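Local coordinates for malate dehydrogenase (Naegleria fowleri, PDB 6UM4), which probably catalyses the reversible oxidation of malate to oxaloacetate with nicotinamide adenine dinucleotide as hydride acceptor, at residues A[104-109]-A[141-146]; A[116-121]-A[156-161]; A[112-117]-A[129-134]; A[166-171]-A[209-214]. All coordinates share one frame; numbering follows the deposited sequence.

Contact 1 (A[104-109]-A[141-146]); sequences GACGQI and KALEGV
Cys106 is the bump in this contact and the outer surface of one helical turn is the hollow. In the conformer described, one of two deposited for Cys106, the thiol leans over the backbone between Ala142 and Leu143, with SG 3.4 Å from Leu143 N. Three side chains wall the pocket. Leu143 CB lies 3.7 Å from Cys106 SG, Ala142 CB marks a second side at 4.0 Å from the same sulphur, and Val146, one turn further along the helix, completes the set with CG2 4.1 Å from Cys106 SG. Because these contacts depend on the chosen conformer, the fit of the sulphur is less certain than that of its neighbour Ala105. There the small methyl makes the meeting, with Ala105 CB 3.8 Å from Leu143 CD1. Leu143 has CG anti to its backbone N (chi1 -172°), and from that CG the CD1 branch reaches the alanine. Val146 CG2 also meets the loop backbone, 3.8 Å from Ala105 O. The loop that offers these two residues is a type I beta turn from Gly104 to Gly107, closed by a hydrogen bond from Gly107 N to Gly104 O (3.0 Å), and Gly107 is the N-cap of helix 108-118. The glycine-containing loop 104-107 after strand 98-102 is consistent with the dinucleotide-binding loop of the Rossmann fold. Cys106 N donates a hydrogen bond to Glu135 OE2. Both partners pack on strand 129-134, where Ala105, Leu143 and Val146 all touch Leu133, while Leu143 further touches Leu163 of strand 158-164 and Val146 packs on Arg327 of the second subunit.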
loop_
_atom_site.group_PDB
_atom_site.type_symbol
_atom_site.label_atom_id
_atom_site.label_comp_id
_atom_site.label_asym_id
_atom_site.label_seq_id
_atom_site.Cartn_x
_atom_site.Cartn_y
_atom_site.Cartn_z
ATOM N N GLY A 104 11.428 -8.141 9.653
ATOM C CA GLY A 104 11.389 -8.422 8.222
ATOM C C GLY A 104 11.066 -7.210 7.379
ATOM O O GLY A 104 10.384 -7.327 6.353
ATOM N N ALA A 105 11.550 -6.037 7.793
ATOM C CA ALA A 105 11.085 -4.764 7.251
ATOM C C ALA A 105 11.543 -4.487 5.820
ATOM O O ALA A 105 11.100 -3.503 5.233
ATOM C CB ALA A 105 11.529 -3.619 8.162
ATOM N N CYS A 106 12.412 -5.308 5.248
ATOM C CA CYS A 106 12.853 -5.193 3.868
ATOM C C CYS A 106 12.057 -6.070 2.918
ATOM O O CYS A 106 12.239 -5.973 1.702
ATOM C CB CYS A 106 14.332 -5.563 3.758
ATOM S SG CYS A 106 15.452 -4.185 4.042
ATOM N N GLY A 107 11.185 -6.926 3.440
ATOM C CA GLY A 107 10.469 -7.883 2.622
ATOM C C GLY A 107 9.301 -7.299 1.841
ATOM O O GLY A 107 8.941 -6.123 1.949
ATOM N N GLN A 108 8.684 -8.176 1.039
ATOM C CA GLN A 108 7.614 -7.741 0.142
ATOM C C GLN A 108 6.361 -7.357 0.919
ATOM O O GLN A 108 5.714 -6.346 0.606
ATOM C CB GLN A 108 7.321 -8.835 -0.883
ATOM C CG GLN A 108 8.405 -8.965 -1.943
ATOM C CD GLN A 108 8.700 -7.650 -2.646
ATOM O OE1 GLN A 108 7.789 -6.933 -3.078
ATOM N NE2 GLN A 108 9.984 -7.311 -2.741
ATOM N N ILE A 109 6.033 -8.116 1.969
ATOM C CA ILE A 109 4.901 -7.754 2.816
ATOM C C ILE A 109 5.135 -6.387 3.456
ATOM O O ILE A 109 4.245 -5.524 3.466
ATOM C CB ILE A 109 4.658 -8.840 3.879
ATOM C CG1 ILE A 109 4.032 -10.103 3.252
ATOM C CG2 ILE A 109 3.810 -8.282 4.991
ATOM C CD1 ILE A 109 3.940 -11.277 4.250
ATOM N N LYS A 141 21.867 -2.305 4.499
ATOM C CA LYS A 141 22.021 -1.334 3.416
ATOM C C LYS A 141 20.712 -1.153 2.667
ATOM O O LYS A 141 20.306 -0.022 2.384
ATOM C CB LYS A 141 23.131 -1.759 2.454
ATOM N N ALA A 142 20.006 -2.256 2.381
ATOM C CA ALA A 142 18.709 -2.152 1.724
ATOM C C ALA A 142 17.667 -1.498 2.625
ATOM O O ALA A 142 16.779 -0.786 2.133
ATOM C CB ALA A 142 18.227 -3.537 1.285
ATOM N N LEU A 143 17.750 -1.726 3.939
ATOM C CA LEU A 143 16.777 -1.127 4.844
ATOM C C LEU A 143 16.855 0.394 4.825
ATOM O O LEU A 143 15.820 1.068 4.922
ATOM C CB LEU A 143 17.010 -1.639 6.267
ATOM C CG LEU A 143 15.949 -1.248 7.290
ATOM C CD1 LEU A 143 14.577 -1.809 6.893
ATOM C CD2 LEU A 143 16.359 -1.741 8.661
ATOM N N GLU A 144 18.053 0.954 4.644
ATOM C CA GLU A 144 18.170 2.401 4.460
ATOM C C GLU A 144 17.320 2.866 3.282
ATOM O O GLU A 144 16.791 3.983 3.290
ATOM C CB GLU A 144 19.627 2.802 4.249
ATOM C CG GLU A 144 20.570 2.310 5.317
ATOM C CD GLU A 144 20.853 3.345 6.383
ATOM O OE1 GLU A 144 19.942 4.139 6.709
ATOM O OE2 GLU A 144 21.992 3.348 6.907
ATOM N N GLY A 145 17.227 2.044 2.233
ATOM C CA GLY A 145 16.341 2.372 1.124
ATOM C C GLY A 145 14.882 2.407 1.537
ATOM O O GLY A 145 14.089 3.200 1.017
ATOM N N VAL A 146 14.493 1.508 2.438
ATOM C CA VAL A 146 13.122 1.519 2.931
ATOM C C VAL A 146 12.835 2.839 3.628
ATOM O O VAL A 146 11.769 3.438 3.449
ATOM C CB VAL A 146 12.886 0.311 3.864
ATOM C CG1 VAL A 146 11.502 0.388 4.522
ATOM C CG2 VAL A 146 13.016 -0.987 3.066
#

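Contact 2 (A[116-121]-A[156-161]); sequences RIANGE and PLLEEI
Leu157 and Leu158, consecutive in sequence, send their side chains to different parts of the same helix end, and different chi1 settings help to part them. Leu158, with CG anti to the backbone N, takes the last helical residue: its CD2 meets Ala118 CB at 3.9 Å, methyl against methyl. In Leu157 CG lies anti to the carbonyl carbon instead (chi1 -69°), and chi2 of 173° then extends CD1 to the backbone just past the helix, 3.5 Å from Gly120 CA. Gly120, with no side chain of its own and with positive phi, lets that methyl lie directly against the main chain. The polar part of the interface is bridged by a water, which donates to Ala118 O (2.8 Å) and accepts from Leu157 N (3.0 Å). A helix-end carbonyl and a backbone N-H are thereby both satisfied without meeting.

Behind this surface the turn is braced. Asn119 OD1 accepts from Glu121 N at 2.8 Å, an Asx turn, with the donor above the carbonyl plane. Arg116 grips the carboxylate of Glu121 side-on, NE to OE1 and NH2 to OE2, the latter at 2.6 Å; the carboxylate carbon lies at the edge of the guanidinium, in its plane. A second charge partner of Arg116 is Asp337, and weak hydrogen bonds link Asn119 and Glu121 reciprocally with Glu121 and Asn119 of the second subunit.

The whole is the end of helix 108-118 resting against the start of strand 158-164, one of the two edge strands of the parallel sheet within this chain, an arrangement belonging to the Rossmann fold of lactate/malate dehydrogenases.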
loop_
_atom_site.group_PDB
_atom_site.type_symbol
_atom_site.label_atom_id
_atom_site.label_comp_id
_atom_site.label_asym_id
_atom_site.label_seq_id
_atom_site.Cartn_x
_atom_site.Cartn_y
_atom_site.Cartn_z
ATOM N N ARG A 116 0.932 1.848 4.667
ATOM C CA ARG A 116 -0.426 1.843 5.195
ATOM C C ARG A 116 -0.435 1.891 6.718
ATOM O O ARG A 116 -1.507 1.910 7.336
ATOM C CB ARG A 116 -1.198 0.610 4.677
ATOM C CG ARG A 116 -1.347 0.658 3.146
ATOM C CD ARG A 116 -2.053 -0.561 2.583
ATOM N NE ARG A 116 -3.461 -0.542 2.958
ATOM C CZ ARG A 116 -4.313 -1.536 2.723
ATOM N NH1 ARG A 116 -3.898 -2.641 2.123
ATOM N NH2 ARG A 116 -5.573 -1.420 3.101
ATOM N N ILE A 117 0.740 1.910 7.332
ATOM C CA ILE A 117 0.872 2.412 8.693
ATOM C C ILE A 117 1.153 3.913 8.690
ATOM O O ILE A 117 0.466 4.698 9.351
ATOM C CB ILE A 117 1.980 1.637 9.434
ATOM C CG1 ILE A 117 1.600 0.164 9.599
ATOM C CG2 ILE A 117 2.232 2.228 10.822
ATOM C CD1 ILE A 117 2.781 -0.644 10.082
ATOM N N ALA A 118 2.134 4.338 7.895
ATOM C CA ALA A 118 2.549 5.738 7.919
ATOM C C ALA A 118 1.422 6.662 7.493
ATOM O O ALA A 118 1.371 7.815 7.932
ATOM C CB ALA A 118 3.773 5.936 7.028
ATOM N N ASN A 119 0.497 6.174 6.658
ATOM C CA ASN A 119 -0.581 7.028 6.173
ATOM C C ASN A 119 -1.665 7.249 7.211
ATOM O O ASN A 119 -2.579 8.043 6.962
ATOM C CB ASN A 119 -1.196 6.441 4.872
ATOM C CG ASN A 119 -1.953 5.120 5.099
ATOM O OD1 ASN A 119 -1.864 4.536 6.173
ATOM N ND2 ASN A 119 -2.656 4.622 4.060
ATOM N N GLY A 120 -1.568 6.601 8.370
ATOM C CA GLY A 120 -2.587 6.690 9.397
ATOM C C GLY A 120 -3.718 5.676 9.290
ATOM O O GLY A 120 -4.642 5.720 10.113
ATOM N N GLU A 121 -3.668 4.754 8.322
ATOM C CA GLU A 121 -4.778 3.810 8.122
ATOM C C GLU A 121 -4.853 2.774 9.239
ATOM O O GLU A 121 -5.944 2.450 9.723
ATOM C CB GLU A 121 -4.648 3.123 6.756
ATOM C CG GLU A 121 -5.762 2.119 6.416
ATOM C CD GLU A 121 -5.527 1.454 5.066
ATOM O OE1 GLU A 121 -4.522 1.822 4.406
ATOM O OE2 GLU A 121 -6.325 0.567 4.670
ATOM N N PRO A 156 2.781 13.168 7.435
ATOM C CA PRO A 156 2.767 14.001 8.642
ATOM C C PRO A 156 2.779 13.196 9.917
ATOM O O PRO A 156 3.341 13.652 10.921
ATOM C CB PRO A 156 1.456 14.785 8.494
ATOM C CG PRO A 156 1.164 14.760 7.011
ATOM C CD PRO A 156 1.585 13.387 6.610
ATOM N N LEU A 157 2.207 11.994 9.901
ATOM C CA LEU A 157 2.071 11.202 11.114
ATOM C C LEU A 157 3.335 10.438 11.476
ATOM O O LEU A 157 3.451 9.976 12.617
ATOM C CB LEU A 157 0.904 10.213 10.967
ATOM C CG LEU A 157 -0.503 10.827 10.919
ATOM C CD1 LEU A 157 -1.569 9.784 10.604
ATOM C CD2 LEU A 157 -0.847 11.579 12.204
ATOM N N LEU A 158 4.279 10.290 10.548
ATOM C CA LEU A 158 5.476 9.474 10.764
ATOM C C LEU A 158 6.522 10.328 11.469
ATOM O O LEU A 158 7.263 11.080 10.835
ATOM C CB LEU A 158 5.997 8.929 9.446
ATOM C CG LEU A 158 7.091 7.884 9.530
ATOM C CD1 LEU A 158 6.725 6.797 10.546
ATOM C CD2 LEU A 158 7.228 7.288 8.159
ATOM N N GLU A 159 6.591 10.190 12.788
ATOM C CA GLU A 159 7.450 11.056 13.584
ATOM C C GLU A 159 8.893 10.572 13.618
ATOM O O GLU A 159 9.805 11.383 13.824
ATOM C CB GLU A 159 6.905 11.168 15.008
ATOM C CG GLU A 159 6.766 12.603 15.493
ATOM C CD GLU A 159 5.340 12.943 15.875
ATOM O OE1 GLU A 159 4.899 12.511 16.962
ATOM O OE2 GLU A 159 4.651 13.624 15.081
ATOM N N GLU A 160 9.126 9.281 13.412
ATOM C CA GLU A 160 10.477 8.754 13.465
ATOM C C GLU A 160 10.521 7.445 12.704
ATOM O O GLU A 160 9.546 6.695 12.695
ATOM C CB GLU A 160 10.944 8.523 14.913
ATOM C CG GLU A 160 12.421 8.186 15.023
ATOM C CD GLU A 160 12.826 7.625 16.383
ATOM O OE1 GLU A 160 11.989 7.609 17.313
ATOM O OE2 GLU A 160 14.006 7.236 16.525
ATOM N N ILE A 161 11.662 7.175 12.078
ATOM C CA ILE A 161 11.982 5.867 11.512
ATOM C C ILE A 161 13.339 5.459 12.073
ATOM O O ILE A 161 14.357 6.078 11.746
ATOM C CB ILE A 161 12.024 5.883 9.977
ATOM C CG1 ILE A 161 10.716 6.426 9.399
ATOM C CG2 ILE A 161 12.281 4.473 9.459
ATOM C CD1 ILE A 161 10.774 6.667 7.877
HETATM O O HOH W 1 0.878 10.568 7.677
#

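Contact 3 (A[112-117]-A[129-134]); sequences SLLFRI and VKLRLL
Within 112-117, Leu114 is the first to reach strand 129-134, and it meets Leu133 tip to tip. Both of its methyls share one partner: Leu114 CD1 and Leu114 CD2 each lie 4.0 Å from Leu133 CD2, so the branch of one leucine fits round a single methyl of the other. CD2 of Leu114 also comes within 4.3 Å of Leu131 CD2. Phe115 and Arg116 follow, with their CB atoms turned from the strand or too distant to touch it; Phe115 packs instead on Ala333 of the second subunit, and Arg116 on Asn119 of that subunit.

Ile117 then brings the helix back to the sheet. Its branch methyl CG2 approaches Leu131 CD2 at 4.1 Å, the two side chains crossing at a slant, so Leu131 CD2 is shared by Leu114 and Ile117. Past it the carbonyl end of the residue grazes the strand's start, Ile117 O lying 4.4 Å from Val129 CG2. Every second strand residue (Val129, Leu131, Leu133) thus faces the helix; all five touching residues are buried, and the side-chain contacts are all apolar.

The axes of segments 112-117 and 129-134 approach to 10.5 Å and run nearly antiparallel at 159°, as expected where a helix returns the chain in a beta-alpha-beta crossover. Helix 108-118 also covers strand 98-102, Leu114 touching Val102 and Ile117 touching Ile100; Leu113 and Ile117 also touch Ile340 of helix 332-348. Strand 129-134 itself lies between strands 98-102 and 158-164.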
loop_
_atom_site.group_PDB
_atom_site.type_symbol
_atom_site.label_atom_id
_atom_site.label_comp_id
_atom_site.label_asym_id
_atom_site.label_seq_id
_atom_site.Cartn_x
_atom_site.Cartn_y
_atom_site.Cartn_z
ATOM N N SER A 112 4.408 -3.184 1.359
ATOM C CA SER A 112 3.031 -2.702 1.345
ATOM C C SER A 112 2.555 -2.266 2.721
ATOM O O SER A 112 1.785 -1.302 2.827
ATOM C CB SER A 112 2.089 -3.770 0.772
ATOM O OG SER A 112 2.315 -3.944 -0.620
ATOM N N LEU A 113 3.008 -2.936 3.782
ATOM C CA LEU A 113 2.508 -2.652 5.125
ATOM C C LEU A 113 2.894 -1.254 5.616
ATOM O O LEU A 113 2.072 -0.530 6.198
ATOM C CB LEU A 113 3.043 -3.698 6.094
ATOM C CG LEU A 113 2.577 -3.487 7.519
ATOM C CD1 LEU A 113 1.209 -4.134 7.671
ATOM C CD2 LEU A 113 3.567 -4.096 8.483
ATOM N N LEU A 114 4.163 -0.887 5.475
ATOM C CA LEU A 114 4.641 0.266 6.230
ATOM C C LEU A 114 3.956 1.550 5.759
ATOM O O LEU A 114 3.634 2.419 6.582
ATOM C CB LEU A 114 6.162 0.357 6.115
ATOM C CG LEU A 114 6.906 -0.845 6.723
ATOM C CD1 LEU A 114 8.403 -0.713 6.440
ATOM C CD2 LEU A 114 6.641 -1.031 8.221
ATOM N N PHE A 115 3.698 1.678 4.442
ATOM C CA PHE A 115 3.036 2.881 3.939
ATOM C C PHE A 115 1.596 2.979 4.436
ATOM O O PHE A 115 1.095 4.089 4.646
ATOM C CB PHE A 115 3.072 2.938 2.393
ATOM C CG PHE A 115 4.407 3.359 1.815
ATOM C CD1 PHE A 115 4.614 4.654 1.385
ATOM C CD2 PHE A 115 5.459 2.451 1.726
ATOM C CE1 PHE A 115 5.844 5.047 0.870
ATOM C CE2 PHE A 115 6.679 2.824 1.229
ATOM C CZ PHE A 115 6.881 4.133 0.796
ATOM N N ARG A 116 0.932 1.848 4.667
ATOM C CA ARG A 116 -0.426 1.843 5.195
ATOM C C ARG A 116 -0.435 1.891 6.718
ATOM O O ARG A 116 -1.507 1.910 7.336
ATOM C CB ARG A 116 -1.198 0.610 4.677
ATOM C CG ARG A 116 -1.347 0.658 3.146
ATOM C CD ARG A 116 -2.053 -0.561 2.583
ATOM N NE ARG A 116 -3.461 -0.542 2.958
ATOM C CZ ARG A 116 -4.313 -1.536 2.723
ATOM N NH1 ARG A 116 -3.898 -2.641 2.123
ATOM N NH2 ARG A 116 -5.573 -1.420 3.101
ATOM N N ILE A 117 0.740 1.910 7.332
ATOM C CA ILE A 117 0.872 2.412 8.693
ATOM C C ILE A 117 1.153 3.913 8.690
ATOM O O ILE A 117 0.466 4.698 9.351
ATOM C CB ILE A 117 1.980 1.637 9.434
ATOM C CG1 ILE A 117 1.600 0.164 9.599
ATOM C CG2 ILE A 117 2.232 2.228 10.822
ATOM C CD1 ILE A 117 2.781 -0.644 10.082
ATOM N N VAL A 129 2.918 8.125 14.601
ATOM C CA VAL A 129 3.569 6.828 14.695
ATOM C C VAL A 129 5.078 6.973 14.605
ATOM O O VAL A 129 5.608 7.885 13.964
ATOM C CB VAL A 129 3.057 5.850 13.612
ATOM C CG1 VAL A 129 1.606 5.567 13.836
ATOM C CG2 VAL A 129 3.239 6.459 12.231
ATOM N N LYS A 130 5.763 6.080 15.312
ATOM C CA LYS A 130 7.198 5.875 15.210
ATOM C C LYS A 130 7.443 4.431 14.816
ATOM O O LYS A 130 6.921 3.511 15.460
ATOM C CB LYS A 130 7.906 6.195 16.523
ATOM C CG LYS A 130 7.717 7.627 17.004
ATOM C CD LYS A 130 8.489 7.885 18.276
ATOM C CE LYS A 130 8.229 9.300 18.776
ATOM N NZ LYS A 130 9.119 9.646 19.915
ATOM N N LEU A 131 8.242 4.234 13.779
ATOM C CA LEU A 131 8.533 2.908 13.257
ATOM C C LEU A 131 9.925 2.495 13.698
ATOM O O LEU A 131 10.892 3.234 13.495
ATOM C CB LEU A 131 8.435 2.895 11.734
ATOM C CG LEU A 131 7.034 2.992 11.128
ATOM C CD1 LEU A 131 7.124 3.129 9.607
ATOM C CD2 LEU A 131 6.255 1.779 11.514
ATOM N N ARG A 132 10.025 1.321 14.299
ATOM C CA ARG A 132 11.307 0.709 14.603
ATOM C C ARG A 132 11.410 -0.525 13.726
ATOM O O ARG A 132 10.712 -1.519 13.958
ATOM C CB ARG A 132 11.417 0.381 16.093
ATOM C CG ARG A 132 11.362 1.633 16.984
ATOM C CD ARG A 132 11.576 1.299 18.472
ATOM N NE ARG A 132 12.979 1.100 18.800
ATOM C CZ ARG A 132 13.819 2.098 19.093
ATOM N NH1 ARG A 132 13.437 3.360 18.909
ATOM N NH2 ARG A 132 15.083 1.837 19.418
ATOM N N LEU A 133 12.290 -0.459 12.742
ATOM C CA LEU A 133 12.351 -1.419 11.649
ATOM C C LEU A 133 13.524 -2.356 11.872
ATOM O O LEU A 133 14.667 -1.900 11.971
ATOM C CB LEU A 133 12.514 -0.693 10.312
ATOM C CG LEU A 133 11.434 0.335 9.994
ATOM C CD1 LEU A 133 11.660 0.921 8.596
ATOM C CD2 LEU A 133 10.057 -0.352 10.095
ATOM N N LEU A 134 13.246 -3.656 11.905
ATOM C CA LEU A 134 14.240 -4.676 12.206
ATOM C C LEU A 134 14.491 -5.543 10.980
ATOM O O LEU A 134 13.552 -5.926 10.280
ATOM C CB LEU A 134 13.766 -5.559 13.369
ATOM C CG LEU A 134 14.625 -6.787 13.646
ATOM C CD1 LEU A 134 15.996 -6.303 14.064
ATOM C CD2 LEU A 134 14.020 -7.663 14.721
#

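Contact 4 (A[166-171]-A[209-214]); sequences SENDAF and LNKQAN
Phe171 and Leu209 join two helices of the Rossmann domain, the short helix 167-171 and the C-terminal end of the long helix 191-212. The short helix is N-capped by Ser166, whose OG accepts from Asp169 N at 2.9 Å. Leu209 lies over one face of the Phe171 ring in a CH-pi contact: CG sits 3.9 Å from the centroid of the Phe171 ring, 17° off the normal and displaced toward the rim. Leu209 CD2 continues past that rim to 3.5 Å from Phe171 CD1. Ala177 and Leu179 of strand 176-179 also touch the ring.

Nearer solvent the conformations differ sharply. Lys211 is extended beyond CG and ends at Asn168, its NZ donating to Asn168 OD1 at 2.6 Å, tilted from the carbonyl plane. Gln212 is bent instead, its chi2 of -73° folding CD back from an extended course, and its NE2 gives a hydrogen bond to the backbone Asn168 O at 2.9 Å. This donor stands above the carbonyl plane, 53° out of it, while the acceptor lies nearly in the plane of the Gln212 amide. Asn168 therefore accepts twice, once by side chain and once by main chain. The Asn168 and Gln212 side chains cross at about a right angle, although their amide planes are not far from parallel. Where the long helix ends, Ala213 brings its alpha carbon against the carbonyl of the aromatic residue: Ala213 CA lies 3.3 Å from Phe171 O, a CA-H...O contact.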
loop_
_atom_site.group_PDB
_atom_site.type_symbol
_atom_site.label_atom_id
_atom_site.label_comp_id
_atom_site.label_asym_id
_atom_site.label_seq_id
_atom_site.Cartn_x
_atom_site.Cartn_y
_atom_site.Cartn_z
ATOM N N SER A 166 19.207 -5.299 15.667
ATOM C CA SER A 166 19.236 -5.804 17.035
ATOM C C SER A 166 17.832 -5.889 17.595
ATOM O O SER A 166 17.162 -4.858 17.746
ATOM C CB SER A 166 20.055 -4.906 17.952
ATOM O OG SER A 166 19.557 -5.068 19.275
ATOM N N GLU A 167 17.421 -7.101 17.970
ATOM C CA GLU A 167 16.089 -7.282 18.527
ATOM C C GLU A 167 15.945 -6.505 19.822
ATOM O O GLU A 167 14.889 -5.921 20.089
ATOM C CB GLU A 167 15.807 -8.769 18.730
ATOM C CG GLU A 167 15.693 -9.506 17.396
ATOM C CD GLU A 167 15.692 -11.013 17.533
ATOM O OE1 GLU A 167 15.966 -11.507 18.651
ATOM O OE2 GLU A 167 15.414 -11.700 16.514
ATOM N N ASN A 168 17.010 -6.448 20.622
ATOM C CA ASN A 168 16.949 -5.635 21.832
ATOM C C ASN A 168 16.658 -4.170 21.502
ATOM O O ASN A 168 15.738 -3.571 22.072
ATOM C CB ASN A 168 18.251 -5.763 22.624
ATOM C CG ASN A 168 18.164 -5.095 23.985
ATOM O OD1 ASN A 168 17.618 -5.656 24.940
ATOM N ND2 ASN A 168 18.705 -3.895 24.082
ATOM N N ASP A 169 17.389 -3.586 20.547
ATOM C CA ASP A 169 17.109 -2.188 20.197
ATOM C C ASP A 169 15.725 -2.033 19.570
ATOM O O ASP A 169 15.009 -1.066 19.869
ATOM C CB ASP A 169 18.184 -1.602 19.259
ATOM C CG ASP A 169 19.553 -1.378 19.947
ATOM O OD1 ASP A 169 19.611 -1.206 21.187
ATOM O OD2 ASP A 169 20.584 -1.325 19.233
ATOM N N ALA A 170 15.328 -2.985 18.720
ATOM C CA ALA A 170 14.093 -2.849 17.947
ATOM C C ALA A 170 12.869 -2.674 18.842
ATOM O O ALA A 170 12.038 -1.789 18.606
ATOM C CB ALA A 170 13.921 -4.062 17.027
ATOM N N PHE A 171 12.750 -3.488 19.891
ATOM C CA PHE A 171 11.530 -3.518 20.690
ATOM C C PHE A 171 11.500 -2.508 21.825
ATOM O O PHE A 171 10.464 -2.405 22.493
ATOM C CB PHE A 171 11.313 -4.905 21.287
ATOM C CG PHE A 171 11.040 -5.959 20.266
ATOM C CD1 PHE A 171 9.872 -5.932 19.529
ATOM C CD2 PHE A 171 11.961 -6.964 20.024
ATOM C CE1 PHE A 171 9.611 -6.912 18.584
ATOM C CE2 PHE A 171 11.714 -7.946 19.080
ATOM C CZ PHE A 171 10.536 -7.914 18.353
ATOM N N LEU A 209 10.921 -8.769 23.653
ATOM C CA LEU A 209 9.653 -8.077 23.863
ATOM C C LEU A 209 9.368 -7.925 25.346
ATOM O O LEU A 209 9.026 -6.834 25.819
ATOM C CB LEU A 209 8.506 -8.837 23.173
ATOM C CG LEU A 209 8.141 -8.559 21.702
ATOM C CD1 LEU A 209 7.315 -9.708 21.086
ATOM C CD2 LEU A 209 7.387 -7.240 21.535
ATOM N N ASN A 210 9.512 -9.019 26.100
ATOM C CA ASN A 210 9.191 -8.975 27.514
ATOM C C ASN A 210 10.059 -7.950 28.218
ATOM O O ASN A 210 9.575 -7.196 29.068
ATOM C CB ASN A 210 9.364 -10.361 28.144
ATOM C CG ASN A 210 8.616 -10.492 29.448
ATOM O OD1 ASN A 210 7.412 -10.712 29.451
ATOM N ND2 ASN A 210 9.323 -10.349 30.568
ATOM N N LYS A 211 11.330 -7.879 27.834
ATOM C CA LYS A 211 12.276 -6.972 28.475
ATOM C C LYS A 211 12.094 -5.517 28.043
ATOM O O LYS A 211 12.110 -4.617 28.886
ATOM C CB LYS A 211 13.693 -7.437 28.164
ATOM C CG LYS A 211 14.769 -6.482 28.556
ATOM C CD LYS A 211 16.095 -6.945 27.996
ATOM C CE LYS A 211 17.192 -5.925 28.291
ATOM N NZ LYS A 211 18.327 -6.121 27.356
ATOM N N GLN A 212 11.875 -5.264 26.752
ATOM C CA GLN A 212 12.048 -3.941 26.158
ATOM C C GLN A 212 10.762 -3.195 25.838
ATOM O O GLN A 212 10.751 -1.960 25.936
ATOM C CB GLN A 212 12.857 -4.053 24.862
ATOM C CG GLN A 212 14.261 -4.604 25.046
ATOM C CD GLN A 212 15.177 -3.575 25.700
ATOM O OE1 GLN A 212 15.233 -3.467 26.917
ATOM N NE2 GLN A 212 15.865 -2.785 24.880
ATOM N N ALA A 213 9.691 -3.905 25.463
ATOM C CA ALA A 213 8.466 -3.282 24.976
ATOM C C ALA A 213 7.665 -2.697 26.133
ATOM O O ALA A 213 7.904 -2.991 27.308
ATOM C CB ALA A 213 7.621 -4.300 24.201
ATOM N N ASN A 214 6.695 -1.856 25.803
ATOM C CA ASN A 214 5.847 -1.332 26.863
ATOM C C ASN A 214 4.877 -2.411 27.345
ATOM O O ASN A 214 4.622 -3.410 26.659
ATOM C CB ASN A 214 5.148 -0.068 26.375
ATOM C CG ASN A 214 6.120 1.116 26.266
ATOM O OD1 ASN A 214 7.124 1.182 26.992
ATOM N ND2 ASN A 214 5.857 2.015 25.329
#

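In the fold
From the N terminus, the chain leaves strand 98-102 by the loop of 104-109, the first half of contact 1, which closes only when helix 140-151 arrives. Within the stretch of chain closed by contact 1, contact 3 is nested, joining helix 108-118 to the next strand, 129-134. Contact 2 starts from the same helix, sharing Arg116 and Ile117 with contact 3, but closes later on strand 158-164, so it crosses contact 1. Contacts 2 and 3 meet through backbone hydrogen bonds of Val129 with Leu157 and Glu159, where strands 129-134 and 158-164 are neighbours. Contact 4 follows in series, joining helices 167-171 and 191-212; Arg132 NH2 donates a hydrogen bond to Asp169 O, connecting it with contact 3.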